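Local coordinates for protein beta-lactamase (Francisella tularensis subsp. tularensis, PDB 3P09) that probably hydrolyses the amide bond of beta-lactam antibiotics to give substituted beta-amino acids, as a class A beta-lactamase linked to antibiotic resistance, at residues Asp26-Leu31 with Ile39-Leu44; Leu69-Ile74 with Ala121-Asp126; Leu150-Thr155 with Pro178-Lys183; Leu188-Ile193 with Val242-Pro247; Asn214-Ser219 with Ile253-Leu258. All blocks are in the same frame, centred on the assembly; numbering follows the deposited sequence. Where two conformers were deposited one is given.

Contact 1 (Asp26-Leu31 with Ile39-Leu44); sequences DSFKNL and IGIYTL. With SO4 (sulfate ion), chain D.
The Phe28 ring lies broadside to strand 39-44, and Ile41 meets it over one face: CG1 of Ile41 stands 4.2 Å from the centroid of the Phe28 ring, only 7° off the ring normal, a CH-pi contact centred on the aromatic face. The closest single pair there is Ile41 CG1 with Phe28 CZ at 4.3 Å. Two residues earlier on the strand, Ile39 approaches the base of the same phenylalanine. Its CG1 branch runs anti to the backbone N (chi1 -169°), which turns the CG2 methyl toward the helix, 4.1 Å from Phe28 O and 4.4 Å from Phe28 CB. Ile39 and Ile41 point to the same side of the strand and so share one partner, base and ring. Tyr42 points to the other side, where its OH donates a hydrogen bond of 2.5 Å to O3 of a sulfate ion, probably from the crystallisation liquor; Lys53 holds the same ion. The contact joins the N-terminal helix 24-35 to the five-stranded antiparallel sheet of the class A fold. Tyr54 meets the Phe28 ring from strand 53-54, Ile281 of helix 271-289 touches Ile41, and helix 178-190 packs against Tyr42.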
# COMPACT_ATOMS: atom_id res chain seq x y z
N ASP A 26 -21.49 -8.35 10.56
CA ASP A 26 -22.50 -7.40 11.00
C ASP A 26 -21.86 -6.07 11.39
O ASP A 26 -22.41 -5.00 11.14
CB ASP A 26 -23.26 -7.94 12.21
CG ASP A 26 -24.08 -9.18 11.88
OD1 ASP A 26 -24.70 -9.21 10.80
OD2 ASP A 26 -24.09 -10.11 12.72
N SER A 27 -20.69 -6.16 12.02
CA SER A 27 -19.99 -4.96 12.47
C SER A 27 -19.43 -4.14 11.32
O SER A 27 -19.47 -2.91 11.34
CB SER A 27 -18.90 -5.33 13.48
OG SER A 27 -19.48 -5.63 14.73
N PHE A 28 -18.90 -4.81 10.30
CA PHE A 28 -18.41 -4.09 9.13
C PHE A 28 -19.57 -3.44 8.38
O PHE A 28 -19.46 -2.30 7.92
CB PHE A 28 -17.61 -5.03 8.23
CG PHE A 28 -16.36 -5.56 8.88
CD1 PHE A 28 -15.56 -4.73 9.65
CD2 PHE A 28 -16.00 -6.89 8.74
CE1 PHE A 28 -14.42 -5.22 10.27
CE2 PHE A 28 -14.85 -7.39 9.36
CZ PHE A 28 -14.06 -6.55 10.12
N LYS A 29 -20.68 -4.15 8.27
CA LYS A 29 -21.89 -3.60 7.66
C LYS A 29 -22.40 -2.36 8.40
O LYS A 29 -22.89 -1.41 7.78
CB LYS A 29 -23.01 -4.65 7.60
CG LYS A 29 -24.30 -4.16 6.97
CD LYS A 29 -24.12 -3.82 5.50
CE LYS A 29 -25.44 -3.35 4.89
NZ LYS A 29 -25.38 -3.22 3.41
N ASN A 30 -22.29 -2.36 9.72
CA ASN A 30 -22.67 -1.18 10.49
C ASN A 30 -21.81 0.03 10.14
O ASN A 30 -22.30 1.16 10.07
CB ASN A 30 -22.64 -1.46 11.99
CG ASN A 30 -23.76 -2.39 12.44
OD1 ASN A 30 -24.78 -2.53 11.75
ND2 ASN A 30 -23.59 -3.02 13.60
N LEU A 31 -20.52 -0.21 9.89
CA LEU A 31 -19.64 0.89 9.49
C LEU A 31 -20.08 1.49 8.16
O LEU A 31 -20.04 2.71 7.99
CB LEU A 31 -18.18 0.43 9.41
CG LEU A 31 -17.53 -0.08 10.71
CD1 LEU A 31 -16.10 -0.54 10.43
CD2 LEU A 31 -17.55 1.00 11.78
N ILE A 39 -16.57 -0.83 2.58
CA ILE A 39 -15.30 -1.12 3.22
C ILE A 39 -14.87 -2.54 2.84
O ILE A 39 -15.71 -3.44 2.75
CB ILE A 39 -15.38 -0.97 4.74
CG1 ILE A 39 -13.98 -1.00 5.36
CG2 ILE A 39 -16.26 -2.07 5.33
CD1 ILE A 39 -13.63 0.21 6.15
N GLY A 40 -13.58 -2.73 2.59
CA GLY A 40 -13.08 -4.03 2.17
C GLY A 40 -11.95 -4.42 3.10
O GLY A 40 -11.08 -3.60 3.41
N ILE A 41 -11.97 -5.67 3.55
CA ILE A 41 -11.08 -6.15 4.60
C ILE A 41 -10.52 -7.52 4.22
O ILE A 41 -11.26 -8.40 3.78
CB ILE A 41 -11.86 -6.35 5.94
CG1 ILE A 41 -12.57 -5.07 6.39
CG2 ILE A 41 -10.94 -6.91 7.02
CD1 ILE A 41 -11.70 -3.88 6.51
N TYR A 42 -9.22 -7.72 4.39
CA TYR A 42 -8.68 -9.06 4.28
C TYR A 42 -7.51 -9.23 5.23
O TYR A 42 -6.68 -8.33 5.36
CB TYR A 42 -8.23 -9.36 2.85
CG TYR A 42 -8.07 -10.85 2.57
CD1 TYR A 42 -6.81 -11.42 2.49
CD2 TYR A 42 -9.18 -11.67 2.39
CE1 TYR A 42 -6.66 -12.77 2.23
CE2 TYR A 42 -9.03 -13.02 2.13
CZ TYR A 42 -7.77 -13.56 2.06
OH TYR A 42 -7.60 -14.90 1.81
N THR A 43 -7.46 -10.37 5.91
CA THR A 43 -6.29 -10.68 6.74
C THR A 43 -5.66 -11.96 6.25
O THR A 43 -6.34 -12.85 5.73
CB THR A 43 -6.67 -10.91 8.19
OG1 THR A 43 -7.47 -12.10 8.27
CG2 THR A 43 -7.43 -9.74 8.73
N LEU A 44 -4.35 -12.08 6.43
CA LEU A 44 -3.65 -13.27 5.97
C LEU A 44 -2.73 -13.75 7.06
O LEU A 44 -1.87 -12.99 7.52
CB LEU A 44 -2.84 -12.95 4.72
CG LEU A 44 -3.12 -13.76 3.46
CD1 LEU A 44 -1.94 -13.63 2.54
CD2 LEU A 44 -3.37 -15.20 3.80
S SO4 D . -10.36 -17.02 1.72
O1 SO4 D . -10.27 -16.89 3.17
O2 SO4 D . -11.76 -17.15 1.32
O3 SO4 D . -9.80 -15.83 1.07
O4 SO4 D . -9.61 -18.20 1.29

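Contact 2 (Leu69-Ile74 with Ala121-Asp126). With SO4 (sulfate ion), chain F.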
# COMPACT_ATOMS: atom_id res chain seq x y z
N LEU A 69 4.01 -2.17 -4.25
CA LEU A 69 4.22 -3.12 -5.35
C LEU A 69 5.42 -2.70 -6.20
O LEU A 69 6.23 -3.53 -6.64
CB LEU A 69 2.98 -3.16 -6.24
CG LEU A 69 1.74 -3.69 -5.54
CD1 LEU A 69 0.51 -3.55 -6.47
CD2 LEU A 69 1.95 -5.13 -5.16
N LEU A 70 5.51 -1.40 -6.43
CA LEU A 70 6.60 -0.82 -7.20
C LEU A 70 7.94 -1.07 -6.52
O LEU A 70 8.91 -1.46 -7.16
CB LEU A 70 6.36 0.69 -7.35
CG LEU A 70 7.49 1.51 -7.99
CD1 LEU A 70 7.83 0.99 -9.39
CD2 LEU A 70 7.16 3.01 -8.02
N VAL A 71 7.99 -0.84 -5.21
CA VAL A 71 9.21 -1.07 -4.46
C VAL A 71 9.56 -2.57 -4.43
O VAL A 71 10.72 -2.95 -4.55
CB VAL A 71 9.12 -0.45 -3.06
CG1 VAL A 71 10.19 -1.00 -2.15
CG2 VAL A 71 9.23 1.05 -3.19
N GLY A 72 8.54 -3.41 -4.29
CA GLY A 72 8.75 -4.84 -4.43
C GLY A 72 9.40 -5.19 -5.76
O GLY A 72 10.35 -5.97 -5.83
N ALA A 73 8.88 -4.61 -6.84
CA ALA A 73 9.42 -4.82 -8.17
C ALA A 73 10.87 -4.38 -8.27
O ALA A 73 11.69 -5.03 -8.91
CB ALA A 73 8.57 -4.09 -9.20
N ILE A 74 11.18 -3.25 -7.65
CA ILE A 74 12.54 -2.74 -7.66
C ILE A 74 13.48 -3.71 -6.94
O ILE A 74 14.60 -3.96 -7.40
CB ILE A 74 12.61 -1.35 -7.01
CG1 ILE A 74 11.90 -0.32 -7.91
CG2 ILE A 74 14.06 -0.94 -6.72
CD1 ILE A 74 12.71 0.04 -9.15
N ALA A 121 11.66 6.78 0.02
CA ALA A 121 10.80 7.92 -0.29
C ALA A 121 9.43 7.48 -0.81
O ALA A 121 8.41 8.03 -0.39
CB ALA A 121 11.47 8.81 -1.32
N ALA A 122 9.42 6.52 -1.73
CA ALA A 122 8.18 6.02 -2.33
C ALA A 122 7.26 5.40 -1.28
O ALA A 122 6.04 5.60 -1.31
CB ALA A 122 8.46 5.03 -3.46
N ILE A 123 7.84 4.63 -0.37
CA ILE A 123 7.05 4.00 0.69
C ILE A 123 6.48 5.04 1.64
O ILE A 123 5.41 4.86 2.22
CB ILE A 123 7.88 2.96 1.46
CG1 ILE A 123 8.23 1.79 0.54
CG2 ILE A 123 7.13 2.50 2.70
CD1 ILE A 123 7.01 1.08 -0.09
N LEU A 124 7.20 6.15 1.79
CA LEU A 124 6.69 7.29 2.52
C LEU A 124 5.76 8.13 1.65
O LEU A 124 5.37 9.24 2.04
CB LEU A 124 7.84 8.15 3.06
CG LEU A 124 8.25 7.81 4.49
CD1 LEU A 124 8.82 6.38 4.56
CD2 LEU A 124 9.24 8.83 5.00
N SER A 125 5.43 7.60 0.47
CA SER A 125 4.46 8.20 -0.45
C SER A 125 4.92 9.43 -1.28
O SER A 125 4.10 10.15 -1.86
CB SER A 125 3.11 8.49 0.24
OG SER A 125 2.04 8.11 -0.62
N ASP A 126 6.23 9.62 -1.36
CA ASP A 126 6.84 10.66 -2.20
C ASP A 126 6.49 10.38 -3.67
O ASP A 126 6.86 9.34 -4.22
CB ASP A 126 8.36 10.62 -1.98
CG ASP A 126 9.08 11.82 -2.58
OD1 ASP A 126 8.99 12.04 -3.81
OD2 ASP A 126 9.76 12.54 -1.81
S SO4 F . -1.16 8.79 0.72
O1 SO4 F . -2.03 9.44 1.68
O2 SO4 F . -1.77 8.83 -0.61
O3 SO4 F . 0.09 9.51 0.70
O4 SO4 F . -0.96 7.41 1.10
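Ser125 OG reaches O3 of a sulfate ion at 2.7 Å, with weak hydrogen bonds to Ser64 and Lys229 besides. The arrangement fits the active site of the serine beta-lactamases: Ser64 and Lys67 form an SxxK pattern, Ser125 opens a Ser-Asp-Ser sequence and probably takes the place of the serine of the S-D-N element of class A enzymes, and Lys229 belongs to a K-T-G motif. The sulfate, probably from the crystallisation liquor, is also bonded by Thr230 and Thr232. Ser125 sits just past the end of helix 115-123 as the C-prime residue of a Schellman motif with positive phi; Asp126 N bonds to Ala121 O at 2.9 Å and Ser125 N to Ala122 O at 2.7 Å. Lys67 NZ donates to Ser125 O, and the Asp126 carboxylate is held by Thr105, the N of Ile104 and the N of Ala129 at the start of the next helix. Behind this turn helices 66-80 and 115-123 meet through buried aliphatic groups. Val71 and Ile123 cross at about a right angle. With CG1 anti to the Val71 N (chi1 164°), CG2 lies anti to the carbonyl carbon and faces helix 115-123, 4.1 Å from Ala122 CB and 3.8 Å from Ile123 CD1.

Contact 3 (Leu150-Thr155 with Pro178-Lys183); sequences LGDNDT and PKAITK
Ala180 presses its CB into a fold of the loop after helix 140-149, and the tight part of the contact is gathered round this one methyl. Asp152 OD1 lies 3.6 Å from Ala180 CB, Asp154 CB comes within 3.8 Å of the same methyl, and Thr155 OG1 stays at 4.2 Å. The Asp152 carboxylate is fixed from its own loop. Its OD1 accepts from Asp154 N, which arrives nearly in line with the C-O bond, and from Thr155 N on the syn side, 32° out of the carboxylate plane. These bonds make an Asx turn within a wider Asx motif. OD2 receives the Thr155 hydroxyl, OG1 to OD2 2.6 Å, so three donors set the rotation of the group. With CG anti to the Asp152 N (chi1 -176°), the carboxylate is carried toward helix 178-190. Gly151, with positive phi, is part of the Schellman motif that ends helix 140-149. Asp184 OD2 also lies close to Asp152 OD2, which may raise the proton affinity of the pair. Toward solvent the packing slackens: Asp154 is partly exposed, its OD2 4.0 Å from Ala180 CB, and the exposed Lys183 keeps its NZ 6.8 Å from Asp154 OD2.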
# COMPACT_ATOMS: atom_id res chain seq x y z
N LEU A 150 3.71 -12.04 -9.01
CA LEU A 150 3.27 -12.19 -7.62
C LEU A 150 2.05 -13.09 -7.48
O LEU A 150 1.73 -13.53 -6.38
CB LEU A 150 2.93 -10.84 -7.00
CG LEU A 150 4.05 -9.99 -6.41
CD1 LEU A 150 3.47 -8.71 -5.83
CD2 LEU A 150 4.81 -10.77 -5.34
N GLY A 151 1.36 -13.36 -8.59
CA GLY A 151 0.14 -14.13 -8.55
C GLY A 151 -1.11 -13.25 -8.49
O GLY A 151 -2.22 -13.74 -8.28
N ASP A 152 -0.91 -11.95 -8.70
CA ASP A 152 -2.00 -10.98 -8.61
C ASP A 152 -2.60 -10.70 -9.98
O ASP A 152 -2.00 -10.00 -10.80
CB ASP A 152 -1.47 -9.67 -8.01
CG ASP A 152 -2.58 -8.64 -7.79
OD1 ASP A 152 -3.67 -8.80 -8.39
OD2 ASP A 152 -2.36 -7.67 -7.02
N ASN A 153 -3.80 -11.23 -10.22
CA ASN A 153 -4.50 -10.97 -11.48
C ASN A 153 -5.70 -10.04 -11.31
O ASN A 153 -6.54 -9.94 -12.20
CB ASN A 153 -4.98 -12.28 -12.11
CG ASN A 153 -3.85 -13.26 -12.33
OD1 ASN A 153 -3.85 -14.36 -11.77
ND2 ASN A 153 -2.86 -12.87 -13.14
N ASP A 154 -5.78 -9.36 -10.17
CA ASP A 154 -6.91 -8.47 -9.90
C ASP A 154 -6.51 -6.99 -9.99
O ASP A 154 -7.30 -6.14 -10.36
CB ASP A 154 -7.53 -8.75 -8.53
CG ASP A 154 -8.28 -10.07 -8.48
OD1 ASP A 154 -8.79 -10.51 -9.53
OD2 ASP A 154 -8.37 -10.67 -7.38
N THR A 155 -5.26 -6.71 -9.65
CA THR A 155 -4.76 -5.33 -9.61
C THR A 155 -4.44 -4.83 -11.02
O THR A 155 -3.65 -5.43 -11.74
CB THR A 155 -3.50 -5.27 -8.73
OG1 THR A 155 -3.87 -5.60 -7.39
CG2 THR A 155 -2.87 -3.88 -8.75
N PRO A 178 -9.25 -6.13 -1.72
CA PRO A 178 -8.58 -6.36 -0.43
C PRO A 178 -7.79 -7.68 -0.44
O PRO A 178 -6.69 -7.74 0.08
CB PRO A 178 -9.74 -6.41 0.56
CG PRO A 178 -10.83 -5.54 -0.07
CD PRO A 178 -10.69 -5.83 -1.56
N LYS A 179 -8.34 -8.72 -1.05
CA LYS A 179 -7.67 -10.01 -1.05
C LYS A 179 -6.34 -9.94 -1.81
O LYS A 179 -5.30 -10.35 -1.31
CB LYS A 179 -8.59 -11.08 -1.66
CG LYS A 179 -8.08 -12.51 -1.56
CD LYS A 179 -9.11 -13.49 -2.14
CE LYS A 179 -8.58 -14.92 -2.10
NZ LYS A 179 -9.54 -15.91 -2.67
N ALA A 180 -6.38 -9.38 -3.02
CA ALA A 180 -5.20 -9.37 -3.87
C ALA A 180 -4.07 -8.55 -3.26
O ALA A 180 -2.92 -8.99 -3.22
CB ALA A 180 -5.55 -8.85 -5.28
N ILE A 181 -4.41 -7.36 -2.78
CA ILE A 181 -3.39 -6.43 -2.31
C ILE A 181 -2.79 -6.92 -1.00
O ILE A 181 -1.62 -6.69 -0.73
CB ILE A 181 -3.93 -5.00 -2.15
CG1 ILE A 181 -2.76 -4.01 -2.13
CG2 ILE A 181 -4.80 -4.88 -0.89
CD1 ILE A 181 -2.02 -3.97 -3.47
N THR A 182 -3.58 -7.64 -0.20
CA THR A 182 -3.12 -8.15 1.09
C THR A 182 -2.25 -9.39 0.91
O THR A 182 -1.22 -9.54 1.56
CB THR A 182 -4.32 -8.45 2.05
OG1 THR A 182 -5.04 -7.24 2.29
CG2 THR A 182 -3.84 -8.99 3.40
N LYS A 183 -2.67 -10.31 0.04
CA LYS A 183 -1.79 -11.41 -0.36
C LYS A 183 -0.46 -10.86 -0.91
O LYS A 183 0.61 -11.43 -0.65
CB LYS A 183 -2.49 -12.32 -1.39
CG LYS A 183 -3.63 -13.16 -0.80
CD LYS A 183 -4.07 -14.31 -1.72
CE LYS A 183 -4.21 -13.86 -3.14
NZ LYS A 183 -4.32 -15.02 -4.09

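Contact 4 (Leu188-Ile193 with Val242-Pro247); sequences LAFGNI and VAIIWP
Phe190 brings the CZ corner of its ring against Ile244 and Trp246, at the place where the C-terminal end of helix 178-190 packs on strand 239-246 of the antiparallel sheet in the alpha-beta sandwich. The Ile244 CG2 methyl lies in the plane of the Phe190 ring, at its rim, 3.3 Å from CZ, a close approach for two carbons. The two side chains run antiparallel alongside one another, and Ile244 CD1 comes to 3.8 Å from Phe190 CE2. Phe190 CZ also approaches Trp246 CZ2 at 3.8 Å. Ile244 CG2 therefore serves two aromatics: besides the Phe190 edge, it stands 3.5 Å above one face of the indole of Trp246, offset toward its rim. Ile244 places this methyl by carrying CG2 anti to its backbone N, with CG1 beside that N (chi1 -60°).

A little deeper, the CB of Ala189 covers part of one Phe190 face. Next outward, Tyr186, one turn back on the helix, meets the Phe190 ring with planes at about 55°, and Pro252 touches both Phe190 and Trp246. Ile203 of helix 196-208 touches both Ala189 and Trp246. Strand 239-246 is held between Gly227 and Ile225 of one neighbouring strand and Ile253 of the other. On the helix side, Ala189 CB lies 4.3 Å from Ile244 CG1.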
# COMPACT_ATOMS: atom_id res chain seq x y z
N LEU A 188 5.36 -10.47 -0.43
CA LEU A 188 6.60 -9.70 -0.54
C LEU A 188 7.43 -9.74 0.75
O LEU A 188 8.66 -9.84 0.72
CB LEU A 188 6.31 -8.26 -0.96
CG LEU A 188 5.96 -8.06 -2.44
CD1 LEU A 188 5.42 -6.68 -2.67
CD2 LEU A 188 7.18 -8.32 -3.34
N ALA A 189 6.76 -9.66 1.89
CA ALA A 189 7.47 -9.57 3.16
C ALA A 189 7.89 -10.94 3.69
O ALA A 189 8.93 -11.08 4.36
CB ALA A 189 6.60 -8.83 4.18
N PHE A 190 7.10 -11.97 3.40
CA PHE A 190 7.30 -13.28 4.02
C PHE A 190 7.39 -14.45 3.04
O PHE A 190 7.75 -15.56 3.44
CB PHE A 190 6.18 -13.55 5.02
CG PHE A 190 6.02 -12.47 6.03
CD1 PHE A 190 7.04 -12.21 6.94
CD2 PHE A 190 4.88 -11.71 6.08
CE1 PHE A 190 6.91 -11.21 7.87
CE2 PHE A 190 4.74 -10.70 7.02
CZ PHE A 190 5.77 -10.45 7.92
N GLY A 191 7.09 -14.20 1.77
CA GLY A 191 6.98 -15.27 0.79
C GLY A 191 8.27 -15.66 0.09
O GLY A 191 9.37 -15.42 0.58
N ASN A 192 8.12 -16.28 -1.08
CA ASN A 192 9.29 -16.84 -1.75
C ASN A 192 9.71 -16.14 -3.05
O ASN A 192 10.38 -16.75 -3.88
CB ASN A 192 9.11 -18.35 -1.99
CG ASN A 192 7.85 -18.68 -2.79
OD1 ASN A 192 7.29 -17.83 -3.48
ND2 ASN A 192 7.40 -19.93 -2.68
N ILE A 193 9.34 -14.88 -3.22
CA ILE A 193 9.82 -14.17 -4.40
C ILE A 193 11.07 -13.34 -4.13
O ILE A 193 12.00 -13.35 -4.94
CB ILE A 193 8.74 -13.30 -5.06
CG1 ILE A 193 8.13 -12.38 -4.04
CG2 ILE A 193 7.67 -14.17 -5.71
CD1 ILE A 193 8.21 -10.96 -4.46
N VAL A 242 -2.68 -0.65 4.04
CA VAL A 242 -2.34 -2.08 3.94
C VAL A 242 -1.08 -2.32 4.76
O VAL A 242 -0.07 -1.63 4.59
CB VAL A 242 -2.14 -2.53 2.48
CG1 VAL A 242 -1.85 -4.03 2.41
CG2 VAL A 242 -3.36 -2.18 1.64
N ALA A 243 -1.15 -3.31 5.64
CA ALA A 243 -0.19 -3.39 6.72
C ALA A 243 0.33 -4.79 6.94
O ALA A 243 -0.33 -5.78 6.59
CB ALA A 243 -0.81 -2.89 8.00
N ILE A 244 1.54 -4.87 7.50
CA ILE A 244 2.00 -6.11 8.12
C ILE A 244 2.06 -5.84 9.60
O ILE A 244 2.53 -4.79 10.03
CB ILE A 244 3.39 -6.52 7.66
CG1 ILE A 244 3.44 -6.76 6.15
CG2 ILE A 244 3.80 -7.79 8.41
CD1 ILE A 244 2.57 -7.85 5.69
N ILE A 245 1.59 -6.80 10.39
CA ILE A 245 1.48 -6.62 11.83
C ILE A 245 2.11 -7.82 12.51
O ILE A 245 1.90 -8.95 12.07
CB ILE A 245 0.01 -6.54 12.26
CG1 ILE A 245 -0.69 -5.40 11.52
CG2 ILE A 245 -0.10 -6.39 13.77
CD1 ILE A 245 -2.20 -5.35 11.72
N TRP A 246 2.89 -7.55 13.55
CA TRP A 246 3.50 -8.59 14.38
C TRP A 246 2.85 -8.53 15.74
O TRP A 246 3.27 -7.73 16.59
CB TRP A 246 5.00 -8.35 14.55
CG TRP A 246 5.82 -8.57 13.31
CD1 TRP A 246 6.57 -9.67 13.00
CD2 TRP A 246 6.00 -7.65 12.21
NE1 TRP A 246 7.18 -9.50 11.78
CE2 TRP A 246 6.85 -8.27 11.28
CE3 TRP A 246 5.50 -6.38 11.93
CZ2 TRP A 246 7.22 -7.65 10.09
CZ3 TRP A 246 5.87 -5.77 10.75
CH2 TRP A 246 6.73 -6.41 9.84
N PRO A 247 1.82 -9.34 15.97
CA PRO A 247 1.17 -9.33 17.28
C PRO A 247 2.14 -9.87 18.31
O PRO A 247 2.95 -10.73 17.99
CB PRO A 247 -0.01 -10.31 17.10
CG PRO A 247 -0.14 -10.52 15.59
CD PRO A 247 1.27 -10.40 15.10

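Contact 5 (Asn214-Ser219 with Ile253-Leu258)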
# COMPACT_ATOMS: atom_id res chain seq x y z
N ASN A 214 -2.77 7.52 11.68
CA ASN A 214 -4.18 7.69 12.02
C ASN A 214 -5.07 6.67 11.33
O ASN A 214 -6.29 6.86 11.21
CB ASN A 214 -4.64 9.11 11.73
CG ASN A 214 -4.09 10.11 12.72
OD1 ASN A 214 -4.42 10.07 13.91
ND2 ASN A 214 -3.25 11.02 12.25
N ARG A 215 -4.46 5.58 10.88
CA ARG A 215 -5.22 4.52 10.23
C ARG A 215 -5.11 3.23 11.02
O ARG A 215 -5.48 3.21 12.18
CB ARG A 215 -4.85 4.42 8.75
CG ARG A 215 -5.23 5.74 8.05
CD ARG A 215 -4.93 5.77 6.56
NE ARG A 215 -5.18 7.11 6.04
CZ ARG A 215 -5.23 7.45 4.76
NH1 ARG A 215 -5.05 6.53 3.81
NH2 ARG A 215 -5.47 8.71 4.43
N ILE A 216 -4.60 2.16 10.43
CA ILE A 216 -4.55 0.89 11.17
C ILE A 216 -3.79 1.01 12.49
O ILE A 216 -4.24 0.52 13.54
CB ILE A 216 -3.94 -0.23 10.32
CG1 ILE A 216 -4.91 -0.63 9.19
CG2 ILE A 216 -3.58 -1.42 11.18
CD1 ILE A 216 -4.31 -1.56 8.13
N ALA A 217 -2.62 1.65 12.43
CA ALA A 217 -1.76 1.78 13.60
C ALA A 217 -2.48 2.39 14.79
O ALA A 217 -2.21 2.05 15.94
CB ALA A 217 -0.51 2.60 13.26
N PHE A 218 -3.40 3.31 14.50
CA PHE A 218 -4.15 4.04 15.52
C PHE A 218 -4.90 3.09 16.47
O PHE A 218 -5.20 3.45 17.61
CB PHE A 218 -5.14 4.96 14.81
CG PHE A 218 -5.92 5.86 15.73
CD1 PHE A 218 -7.13 5.43 16.27
CD2 PHE A 218 -5.48 7.14 16.02
CE1 PHE A 218 -7.87 6.26 17.11
CE2 PHE A 218 -6.21 7.97 16.86
CZ PHE A 218 -7.40 7.53 17.39
N SER A 219 -5.20 1.88 16.00
CA SER A 219 -6.06 0.98 16.75
C SER A 219 -5.36 -0.29 17.21
O SER A 219 -5.98 -1.12 17.88
CB SER A 219 -7.29 0.62 15.92
OG SER A 219 -8.05 1.79 15.63
N ILE A 253 1.04 -11.15 10.59
CA ILE A 253 -0.15 -11.24 9.75
C ILE A 253 -0.16 -10.06 8.80
O ILE A 253 0.56 -9.08 9.00
CB ILE A 253 -1.44 -11.25 10.59
CG1 ILE A 253 -1.49 -10.05 11.53
CG2 ILE A 253 -1.50 -12.51 11.44
CD1 ILE A 253 -2.89 -9.62 11.85
N ALA A 254 -0.94 -10.16 7.73
CA ALA A 254 -1.11 -9.00 6.85
C ALA A 254 -2.55 -8.56 6.97
O ALA A 254 -3.45 -9.39 7.19
CB ALA A 254 -0.77 -9.34 5.42
N LEU A 255 -2.80 -7.27 6.83
CA LEU A 255 -4.15 -6.76 6.94
C LEU A 255 -4.32 -5.63 5.95
O LEU A 255 -3.57 -4.67 5.98
CB LEU A 255 -4.41 -6.26 8.36
CG LEU A 255 -5.67 -5.42 8.58
CD1 LEU A 255 -6.94 -6.20 8.23
CD2 LEU A 255 -5.70 -4.92 10.01
N GLY A 256 -5.29 -5.77 5.06
CA GLY A 256 -5.64 -4.71 4.12
C GLY A 256 -7.02 -4.19 4.45
O GLY A 256 -7.94 -4.99 4.65
N ILE A 257 -7.17 -2.87 4.54
CA ILE A 257 -8.47 -2.23 4.72
C ILE A 257 -8.62 -1.13 3.68
O ILE A 257 -7.82 -0.19 3.66
CB ILE A 257 -8.62 -1.62 6.13
CG1 ILE A 257 -8.39 -2.68 7.21
CG2 ILE A 257 -9.98 -0.98 6.28
CD1 ILE A 257 -8.42 -2.13 8.63
N LEU A 258 -9.60 -1.28 2.78
CA LEU A 258 -9.80 -0.32 1.71
C LEU A 258 -11.19 0.27 1.87
O LEU A 258 -12.13 -0.43 2.26
CB LEU A 258 -9.67 -0.99 0.34
CG LEU A 258 -8.48 -1.96 0.20
CD1 LEU A 258 -8.47 -2.59 -1.19
CD2 LEU A 258 -7.14 -1.31 0.47
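The loop between helix 196-208 and strand 225-232 packs onto strand 253-260 of the central antiparallel sheet, and a single side chain, Ile216, does the touching. Its CG1 rests 3.9 Å from Ile257 CD1, while CD1 reaches further along the strand to lie 3.9 Å from Leu255 O. Ile216 thus spans two residues two apart on the strand, which both point toward the loop. It runs at a slant to both of them. The extended chain of Ile216 (chi2 170°) carries CD1 out to the Leu255 backbone, and Leu255, with CG anti to its N (chi1 167°), holds CG and CD2 each 4.1 Å from that methyl, Ile216 CD1. The loop itself is braced by polar bonds that do not reach strand 253-258. Ser219 N bonds to Ile216 O at 3.0 Å, Asp241 accepts from Ile216 N, and Arg215 forms a salt bridge with Glu271 and hydrogen bonds to Thr232 and to the carbonyls of Gly231 and Asn240. Ile216 also touches Ala243 on strand 239-246. Strand 253-260 runs between that strand and 38-44, with Ile257 touching Ile39 and Ile41; helix 271-289 lies on the Ile257 side, and helix 178-190 packs on Ala254 and Leu258.

In the fold
Contacts 1, 4 and 5 each engage the five-stranded sheet, on strands 38-44, 253-260 and 239-246, adjacent in that order, so backbone hydrogen bonds tie 39-44 and 242-247 to 253-258. Contacts 3 and 4 share helix 178-190, and the Thr182 methyl packs on the Ala254 CB of contact 5. Contact 2 stands apart from the sheet, its centre about 27 Å from that of contact 1; it joins contact 3 through Leu69 and touches contact 4 where Gly72 meets Leu188. The sheet contacts are aliphatic or aromatic; contact 3 instead sets a carboxylate against a methyl, and contact 2 combines apolar packing with the probable active-site serine. Contacts 1, 2, 3 and 5 are buried; contact 4 is partly so.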